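Local coordinates for protein putative 5-carboxymethyl-2-hydroxymuconate isomerase (PDB 3E6Q) that probably isomerises 5-carboxymethyl-2-hydroxymuconate, a step in the breakdown of aromatic compounds, and assembles as a trimer, at residues 22-33 against 80-90; 98-109 against 122-130. All coordinates share one frame; numbering follows the deposited sequence. Where two conformers were deposited one is given.

Interaction 1 of 2, residues 22-33 against 80-90; sequences MPHLVIEATANL and RAYLHACLSIL. With NA (sodium ion), chain R; FMT (formic acid), chain P.
Leu83 and Ile27 meet on the tightly packed face of this two-strand ladder. Leu83 CD1 lies 3.6 Å from Ile27 CG2 and also touches Ala29 CB. Its CG stands opposite the backbone N (chi1 -180°), which carries CD1 across to strand 24-30. Leu25 CD1 reaches Ala85 CB in the same way. Helix 39-52 packs on this face through Leu42, Leu43, Ala46 and Leu50. The two strands run antiparallel. His24-Ser88, Val26-Cys86 and Glu28-His84 are hydrogen-bonded pairs, and Glu28 N to His84 O is short at 2.7 Å. Strands 24-30 and 82-90 are the middle strands of a four-stranded mixed sheet backed by helices, consistent with the tautomerase superfamily, whose subunits are built from beta-alpha-beta units. The face of Val26, Glu28, His84 and Cys86 is looser; Val26, Glu28 and Cys86 are partly exposed. There Glu28 and His84 point the same way, with carboxylate and ring planes 73° apart. Glu28 OE2 binds a sodium ion at 2.7 Å and sits at the edge of the imidazole. The sodium also holds a water. His84 NE2 donates to O1 of a bound formic acid, probably from the crystallisation liquor, in a near-straight bond of 2.7 Å. Arg64 of the second subunit forms a salt bridge with Glu28 OE1. Near the turn at 30-33, Thr30 CG2 sits over the centre of the Tyr82 ring, a CH-pi contact 3.4 Å from the centroid. Thr30 OG1 lies between its backbone N and carbonyl carbon (chi1 56°). From there Thr30 OG1 accepts from Tyr82 N and donates to Asn32 OD1 at 2.7 Å. Asn32 ND2 reaches Arg80 O from above the carbonyl plane, at 2.9 Å.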
# COMPACT_ATOMS: atom_id res chain seq x y z
N MSE A 22 -11.63 -10.68 4.78
CA MSE A 22 -10.26 -10.29 5.18
C MSE A 22 -9.73 -11.49 5.99
O MSE A 22 -10.54 -12.31 6.44
CB MSE A 22 -10.35 -8.98 5.99
CG MSE A 22 -11.07 -9.14 7.33
SE MSE A 22 -9.84 -9.66 8.82
CE MSE A 22 -10.95 -11.09 9.66
N PRO A 23 -8.45 -11.55 6.29
CA PRO A 23 -7.45 -10.46 6.13
C PRO A 23 -6.84 -10.25 4.71
O PRO A 23 -6.91 -11.13 3.84
CB PRO A 23 -6.33 -10.90 7.06
CG PRO A 23 -6.40 -12.40 7.03
CD PRO A 23 -7.84 -12.74 6.93
N HIS A 24 -6.18 -9.09 4.56
CA HIS A 24 -5.40 -8.78 3.38
C HIS A 24 -3.95 -8.82 3.75
O HIS A 24 -3.55 -8.20 4.73
CB HIS A 24 -5.79 -7.38 2.81
CG HIS A 24 -7.15 -7.34 2.20
ND1 HIS A 24 -7.40 -7.84 0.93
CD2 HIS A 24 -8.34 -6.91 2.68
CE1 HIS A 24 -8.68 -7.68 0.66
NE2 HIS A 24 -9.27 -7.10 1.69
N LEU A 25 -3.14 -9.53 2.97
CA LEU A 25 -1.71 -9.62 3.25
C LEU A 25 -0.95 -9.22 1.99
O LEU A 25 -1.17 -9.80 0.91
CB LEU A 25 -1.34 -11.03 3.64
CG LEU A 25 0.14 -11.32 3.79
CD1 LEU A 25 0.70 -10.48 4.96
CD2 LEU A 25 0.46 -12.81 3.96
N VAL A 26 -0.07 -8.24 2.13
CA VAL A 26 0.78 -7.79 1.02
C VAL A 26 2.25 -8.03 1.39
O VAL A 26 2.72 -7.48 2.40
CB VAL A 26 0.56 -6.30 0.64
CG1 VAL A 26 1.51 -5.90 -0.54
CG2 VAL A 26 -0.94 -6.00 0.33
N ILE A 27 2.94 -8.84 0.60
CA ILE A 27 4.36 -9.11 0.75
C ILE A 27 5.11 -8.38 -0.37
O ILE A 27 4.75 -8.53 -1.54
CB ILE A 27 4.67 -10.64 0.71
CG1 ILE A 27 3.90 -11.41 1.80
CG2 ILE A 27 6.20 -10.92 0.82
CD1 ILE A 27 4.07 -12.90 1.70
N GLU A 28 6.14 -7.63 0.01
CA GLU A 28 6.98 -6.87 -0.89
C GLU A 28 8.41 -7.38 -0.70
O GLU A 28 8.92 -7.45 0.42
CB GLU A 28 6.96 -5.38 -0.54
CG GLU A 28 5.71 -4.61 -0.78
CD GLU A 28 5.84 -3.25 -0.12
OE1 GLU A 28 6.25 -2.24 -0.79
OE2 GLU A 28 5.52 -3.16 1.12
N ALA A 29 9.07 -7.70 -1.81
CA ALA A 29 10.45 -8.19 -1.83
C ALA A 29 11.25 -7.35 -2.83
O ALA A 29 10.81 -7.09 -3.93
CB ALA A 29 10.45 -9.62 -2.26
N THR A 30 12.42 -6.87 -2.43
CA THR A 30 13.27 -6.19 -3.37
C THR A 30 13.65 -7.19 -4.52
O THR A 30 13.79 -8.40 -4.30
CB THR A 30 14.50 -5.58 -2.67
OG1 THR A 30 15.25 -6.60 -1.97
CG2 THR A 30 14.05 -4.42 -1.73
N ALA A 31 13.85 -6.65 -5.72
CA ALA A 31 14.09 -7.48 -6.92
C ALA A 31 15.36 -8.34 -6.86
O ALA A 31 15.47 -9.36 -7.55
CB ALA A 31 14.09 -6.57 -8.20
N ASN A 32 16.34 -7.91 -6.05
CA ASN A 32 17.59 -8.67 -5.79
C ASN A 32 17.50 -9.77 -4.76
O ASN A 32 18.50 -10.43 -4.50
CB ASN A 32 18.72 -7.71 -5.43
CG ASN A 32 18.50 -6.94 -4.16
OD1 ASN A 32 17.38 -6.88 -3.67
ND2 ASN A 32 19.58 -6.34 -3.61
N LEU A 33 16.33 -9.94 -4.14
CA LEU A 33 16.16 -10.96 -3.11
C LEU A 33 15.93 -12.33 -3.71
O LEU A 33 15.00 -12.54 -4.50
CB LEU A 33 14.97 -10.62 -2.20
CG LEU A 33 14.83 -11.53 -0.97
CD1 LEU A 33 16.08 -11.47 -0.05
CD2 LEU A 33 13.59 -11.10 -0.19
N ARG A 80 21.97 -4.24 -0.83
CA ARG A 80 21.11 -4.71 0.23
C ARG A 80 19.77 -5.14 -0.33
O ARG A 80 19.30 -4.56 -1.31
CB ARG A 80 20.85 -3.58 1.23
CG ARG A 80 22.09 -3.12 1.98
CD ARG A 80 21.77 -1.86 2.77
NE ARG A 80 22.89 -1.51 3.65
CZ ARG A 80 23.15 -0.27 4.09
NH1 ARG A 80 22.45 0.74 3.65
NH2 ARG A 80 24.17 -0.05 4.90
N ALA A 81 19.19 -6.13 0.32
CA ALA A 81 17.86 -6.66 -0.04
C ALA A 81 17.02 -6.67 1.22
O ALA A 81 17.54 -6.77 2.34
CB ALA A 81 17.96 -8.07 -0.61
N TYR A 82 15.70 -6.54 1.05
CA TYR A 82 14.81 -6.56 2.15
C TYR A 82 13.46 -7.16 1.72
O TYR A 82 13.16 -7.26 0.53
CB TYR A 82 14.63 -5.20 2.85
CG TYR A 82 13.99 -4.13 2.04
CD1 TYR A 82 12.60 -4.06 1.86
CD2 TYR A 82 14.81 -3.12 1.46
CE1 TYR A 82 12.01 -3.00 1.12
CE2 TYR A 82 14.21 -2.09 0.67
CZ TYR A 82 12.83 -2.05 0.52
OH TYR A 82 12.24 -1.05 -0.21
N LEU A 83 12.73 -7.62 2.74
CA LEU A 83 11.46 -8.34 2.60
C LEU A 83 10.52 -7.80 3.70
O LEU A 83 10.86 -7.75 4.88
CB LEU A 83 11.69 -9.83 2.77
CG LEU A 83 10.52 -10.81 2.66
CD1 LEU A 83 9.79 -10.72 1.33
CD2 LEU A 83 11.03 -12.26 2.93
N HIS A 84 9.33 -7.38 3.26
CA HIS A 84 8.32 -6.77 4.16
C HIS A 84 6.92 -7.28 3.88
O HIS A 84 6.54 -7.50 2.72
CB HIS A 84 8.37 -5.25 4.01
CG HIS A 84 7.37 -4.54 4.87
ND1 HIS A 84 7.47 -4.48 6.25
CD2 HIS A 84 6.24 -3.88 4.53
CE1 HIS A 84 6.44 -3.79 6.72
NE2 HIS A 84 5.67 -3.43 5.71
N ALA A 85 6.14 -7.46 4.94
CA ALA A 85 4.74 -7.78 4.80
C ALA A 85 3.90 -6.82 5.63
O ALA A 85 4.32 -6.33 6.68
CB ALA A 85 4.46 -9.20 5.23
N CYS A 86 2.71 -6.56 5.12
CA CYS A 86 1.72 -5.75 5.83
C CYS A 86 0.44 -6.59 5.87
O CYS A 86 -0.17 -6.90 4.82
CB CYS A 86 1.49 -4.42 5.11
SG CYS A 86 0.33 -3.39 6.05
N LEU A 87 0.10 -7.05 7.06
CA LEU A 87 -1.14 -7.77 7.31
C LEU A 87 -2.19 -6.78 7.80
O LEU A 87 -1.98 -6.10 8.82
CB LEU A 87 -0.95 -8.85 8.39
CG LEU A 87 -2.20 -9.69 8.71
CD1 LEU A 87 -2.60 -10.60 7.54
CD2 LEU A 87 -2.02 -10.49 10.04
N SER A 88 -3.30 -6.73 7.09
CA SER A 88 -4.42 -5.85 7.49
C SER A 88 -5.59 -6.68 7.94
O SER A 88 -6.13 -7.51 7.17
CB SER A 88 -4.86 -4.98 6.29
OG SER A 88 -3.84 -4.06 5.89
N ILE A 89 -5.99 -6.45 9.19
CA ILE A 89 -7.13 -7.13 9.81
C ILE A 89 -8.18 -6.11 10.25
O ILE A 89 -7.88 -4.92 10.34
CB ILE A 89 -6.68 -8.03 10.99
CG1 ILE A 89 -6.25 -7.19 12.20
CG2 ILE A 89 -5.71 -9.15 10.54
CD1 ILE A 89 -6.01 -8.00 13.49
N LEU A 90 -9.38 -6.56 10.59
CA LEU A 90 -10.40 -5.67 11.11
C LEU A 90 -10.00 -5.19 12.50
O LEU A 90 -9.39 -5.94 13.29
CB LEU A 90 -11.77 -6.32 11.15
CG LEU A 90 -12.31 -6.68 9.78
CD1 LEU A 90 -13.59 -7.52 9.82
CD2 LEU A 90 -12.49 -5.41 8.95
NA NA R . 3.55 -4.57 2.31
C FMT P . 3.98 -0.87 5.46
O1 FMT P . 3.50 -1.85 5.99
O2 FMT P . 4.22 -0.91 4.23
O HOH W 1 1.59 -2.82 1.73

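Interaction 2 of 2, residues 98-109 against 122-130; sequences RQALGESLCEVL and QVSVEVREM
Val127 and Val125 pack against helix 98-109 from Arg98 to Leu109. Val127 CG2 lies 3.5 Å from Gly102 CA. Val127 CG2 also touches Arg98 O, at 3.4 Å. Gly102 has no side chain, so the helix backbone comes close here, with Gly102 CA and Val125 CA 5.8 Å apart. Val125 meets the helix with both branches. Its CG1 faces Leu105 CD1, and the two side chains cross at about a right angle. Val125 CG2 stands opposite the carbonyl carbon and reaches Leu109 CD1 at 3.6 Å and Cys106 CB at 3.8 Å. Val123 extends the row, with Val123 CG1 3.5 Å from Leu109 CB. Arg98 closes the other end. Its chain bends at chi3 (-67°). In the conformer given, Arg98 NH1 makes only a long, doubtful salt bridge to Glu129 OE2 at 3.6 Å. The stronger partner of Arg98 is Glu131 of the second subunit, which forms a salt bridge with NE. The valines alternate along the strand, so their side chains share the face toward the helix, while Ser124 and Glu126 point away from it. The strand and helix axes run 152° apart, nearly antiparallel. This is the helix-on-sheet packing of a beta-alpha-beta unit, as in the tautomerase fold.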
# COMPACT_ATOMS: atom_id res chain seq x y z
N ARG A 98 -2.69 -9.26 17.74
CA ARG A 98 -1.96 -8.61 16.67
C ARG A 98 -0.46 -9.01 16.68
O ARG A 98 0.16 -9.35 15.63
CB ARG A 98 -2.19 -7.09 16.80
CG ARG A 98 -3.70 -6.59 16.78
CD ARG A 98 -3.77 -5.05 16.51
NE ARG A 98 -3.22 -4.31 17.61
CZ ARG A 98 -3.89 -3.89 18.69
NH1 ARG A 98 -5.18 -4.14 18.83
NH2 ARG A 98 -3.25 -3.23 19.66
N GLN A 99 0.15 -9.00 17.86
CA GLN A 99 1.55 -9.35 18.00
C GLN A 99 1.80 -10.80 17.54
O GLN A 99 2.76 -11.08 16.84
CB GLN A 99 2.00 -9.16 19.45
CG GLN A 99 3.48 -9.32 19.62
CD GLN A 99 3.95 -9.13 21.04
OE1 GLN A 99 3.27 -8.51 21.86
NE2 GLN A 99 5.15 -9.66 21.35
N ALA A 100 0.92 -11.70 17.96
CA ALA A 100 1.10 -13.11 17.64
C ALA A 100 1.01 -13.35 16.14
O ALA A 100 1.75 -14.20 15.59
CB ALA A 100 0.08 -13.96 18.40
N LEU A 101 0.07 -12.69 15.51
CA LEU A 101 -0.10 -12.81 14.03
C LEU A 101 1.16 -12.35 13.30
O LEU A 101 1.67 -13.03 12.41
CB LEU A 101 -1.35 -12.08 13.53
CG LEU A 101 -2.69 -12.70 13.97
CD1 LEU A 101 -3.74 -11.62 13.78
CD2 LEU A 101 -2.97 -13.98 13.16
N GLY A 102 1.71 -11.22 13.74
CA GLY A 102 2.89 -10.65 13.10
C GLY A 102 4.09 -11.58 13.27
O GLY A 102 4.89 -11.80 12.33
N GLU A 103 4.27 -12.12 14.47
CA GLU A 103 5.36 -13.05 14.75
C GLU A 103 5.27 -14.30 13.87
O GLU A 103 6.28 -14.79 13.34
CB GLU A 103 5.40 -13.45 16.24
CG GLU A 103 5.87 -12.31 17.16
CD GLU A 103 5.58 -12.54 18.68
OE1 GLU A 103 5.69 -11.56 19.46
OE2 GLU A 103 5.20 -13.66 19.09
N SER A 104 4.07 -14.86 13.76
CA SER A 104 3.86 -16.04 12.93
C SER A 104 4.27 -15.80 11.46
O SER A 104 4.94 -16.63 10.82
CB SER A 104 2.41 -16.44 12.99
OG SER A 104 2.18 -17.57 12.18
N LEU A 105 3.86 -14.67 10.91
CA LEU A 105 4.23 -14.34 9.56
C LEU A 105 5.71 -14.07 9.39
O LEU A 105 6.32 -14.43 8.39
CB LEU A 105 3.45 -13.12 9.08
CG LEU A 105 1.99 -13.33 8.80
CD1 LEU A 105 1.33 -11.94 8.52
CD2 LEU A 105 1.82 -14.28 7.60
N CYS A 106 6.29 -13.41 10.38
CA CYS A 106 7.72 -13.09 10.33
C CYS A 106 8.57 -14.35 10.27
O CYS A 106 9.53 -14.42 9.50
CB CYS A 106 8.08 -12.20 11.49
SG CYS A 106 9.73 -11.42 11.19
N GLU A 107 8.16 -15.39 11.01
CA GLU A 107 8.84 -16.68 10.95
C GLU A 107 8.76 -17.32 9.56
O GLU A 107 9.78 -17.84 9.02
CB GLU A 107 8.22 -17.61 12.00
CG GLU A 107 8.72 -19.04 11.98
CD GLU A 107 10.12 -19.23 12.51
OE1 GLU A 107 10.59 -20.39 12.42
OE2 GLU A 107 10.75 -18.26 13.00
N VAL A 108 7.57 -17.27 8.95
CA VAL A 108 7.41 -17.79 7.60
C VAL A 108 8.32 -17.03 6.59
O VAL A 108 9.03 -17.66 5.77
CB VAL A 108 5.92 -17.69 7.15
CG1 VAL A 108 5.78 -18.02 5.68
CG2 VAL A 108 5.01 -18.64 8.01
N LEU A 109 8.22 -15.70 6.60
CA LEU A 109 9.00 -14.86 5.69
C LEU A 109 10.50 -15.10 5.88
O LEU A 109 11.23 -15.32 4.91
CB LEU A 109 8.70 -13.39 5.94
CG LEU A 109 7.33 -12.82 5.59
CD1 LEU A 109 7.43 -11.30 5.84
CD2 LEU A 109 6.93 -13.12 4.15
N GLN A 122 17.01 -7.76 5.99
CA GLN A 122 16.01 -7.35 6.96
C GLN A 122 14.62 -7.83 6.51
O GLN A 122 14.16 -7.53 5.40
CB GLN A 122 15.98 -5.86 7.14
CG GLN A 122 17.19 -5.26 7.83
CD GLN A 122 16.98 -3.81 8.29
OE1 GLN A 122 15.86 -3.32 8.42
NE2 GLN A 122 18.11 -3.14 8.58
N VAL A 123 13.94 -8.52 7.41
CA VAL A 123 12.56 -9.02 7.24
C VAL A 123 11.71 -8.30 8.24
O VAL A 123 12.07 -8.19 9.44
CB VAL A 123 12.47 -10.57 7.42
CG1 VAL A 123 11.00 -11.07 7.27
CG2 VAL A 123 13.45 -11.27 6.46
N SER A 124 10.57 -7.76 7.81
CA SER A 124 9.65 -7.10 8.76
C SER A 124 8.21 -7.42 8.43
O SER A 124 7.86 -7.69 7.28
CB SER A 124 9.81 -5.57 8.81
OG SER A 124 9.81 -5.00 7.50
N VAL A 125 7.36 -7.33 9.44
CA VAL A 125 5.92 -7.51 9.29
C VAL A 125 5.20 -6.46 10.15
O VAL A 125 5.46 -6.40 11.37
CB VAL A 125 5.45 -8.93 9.71
CG1 VAL A 125 3.95 -9.11 9.53
CG2 VAL A 125 6.20 -10.03 8.97
N GLU A 126 4.31 -5.69 9.52
CA GLU A 126 3.42 -4.76 10.20
C GLU A 126 2.10 -5.48 10.28
O GLU A 126 1.69 -6.12 9.31
CB GLU A 126 3.23 -3.47 9.42
CG GLU A 126 2.15 -2.65 9.97
CD GLU A 126 1.95 -1.27 9.34
OE1 GLU A 126 2.46 -0.97 8.23
OE2 GLU A 126 1.21 -0.55 10.01
N VAL A 127 1.41 -5.37 11.42
CA VAL A 127 -0.00 -5.75 11.51
C VAL A 127 -0.82 -4.45 11.74
O VAL A 127 -0.55 -3.71 12.69
CB VAL A 127 -0.23 -6.72 12.66
CG1 VAL A 127 -1.74 -7.11 12.72
CG2 VAL A 127 0.66 -7.97 12.53
N ARG A 128 -1.66 -4.11 10.79
CA ARG A 128 -2.48 -2.90 10.87
C ARG A 128 -3.98 -3.22 10.90
O ARG A 128 -4.40 -4.34 10.58
CB ARG A 128 -2.19 -1.95 9.73
CG ARG A 128 -2.49 -2.50 8.32
CD ARG A 128 -2.29 -1.46 7.25
NE ARG A 128 -3.25 -0.36 7.38
CZ ARG A 128 -4.47 -0.34 6.80
NH1 ARG A 128 -4.86 -1.33 6.04
NH2 ARG A 128 -5.27 0.69 6.98
N GLU A 129 -4.77 -2.24 11.28
CA GLU A 129 -6.20 -2.42 11.47
C GLU A 129 -7.02 -1.56 10.47
O GLU A 129 -6.69 -0.39 10.22
CB GLU A 129 -6.57 -1.98 12.86
CG GLU A 129 -5.97 -2.82 13.94
CD GLU A 129 -6.42 -2.34 15.33
OE1 GLU A 129 -6.13 -1.17 15.71
OE2 GLU A 129 -7.12 -3.09 16.01
N MSE A 130 -8.09 -2.17 9.96
CA MSE A 130 -9.05 -1.53 9.09
C MSE A 130 -10.33 -1.27 9.88
O MSE A 130 -10.70 -2.07 10.73
CB MSE A 130 -9.37 -2.47 7.93
CG MSE A 130 -8.14 -2.93 7.16
SE MSE A 130 -8.59 -3.92 5.57
CE MSE A 130 -9.34 -5.52 6.44

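How the interactions relate
Both segments of interaction 1 come earlier in the chain than those of interaction 2, and the centres of the two contacts are 9 Å apart. Strand 82-90 leads into helix 95-112, which leads by way of the short strand 113-115 to strand 121-130, parallel to 82-90 and next to it in the same four-stranded sheet. This is a beta-alpha-beta crossover, and it ties the two contacts together. Helix 98-109 packs on the apolar side of the sheet, where Leu105 and Leu109 also reach Leu25 and Ile27. On the other side, His84 ND1 lies 2.7 Å from Ser124 OG, a probable hydrogen bond. Ile89 O and Met130 N are joined likewise. Both contacts touch the second subunit. Residues 122-125 pair with a strand of that subunit, so the sheet continues across the trimer interface.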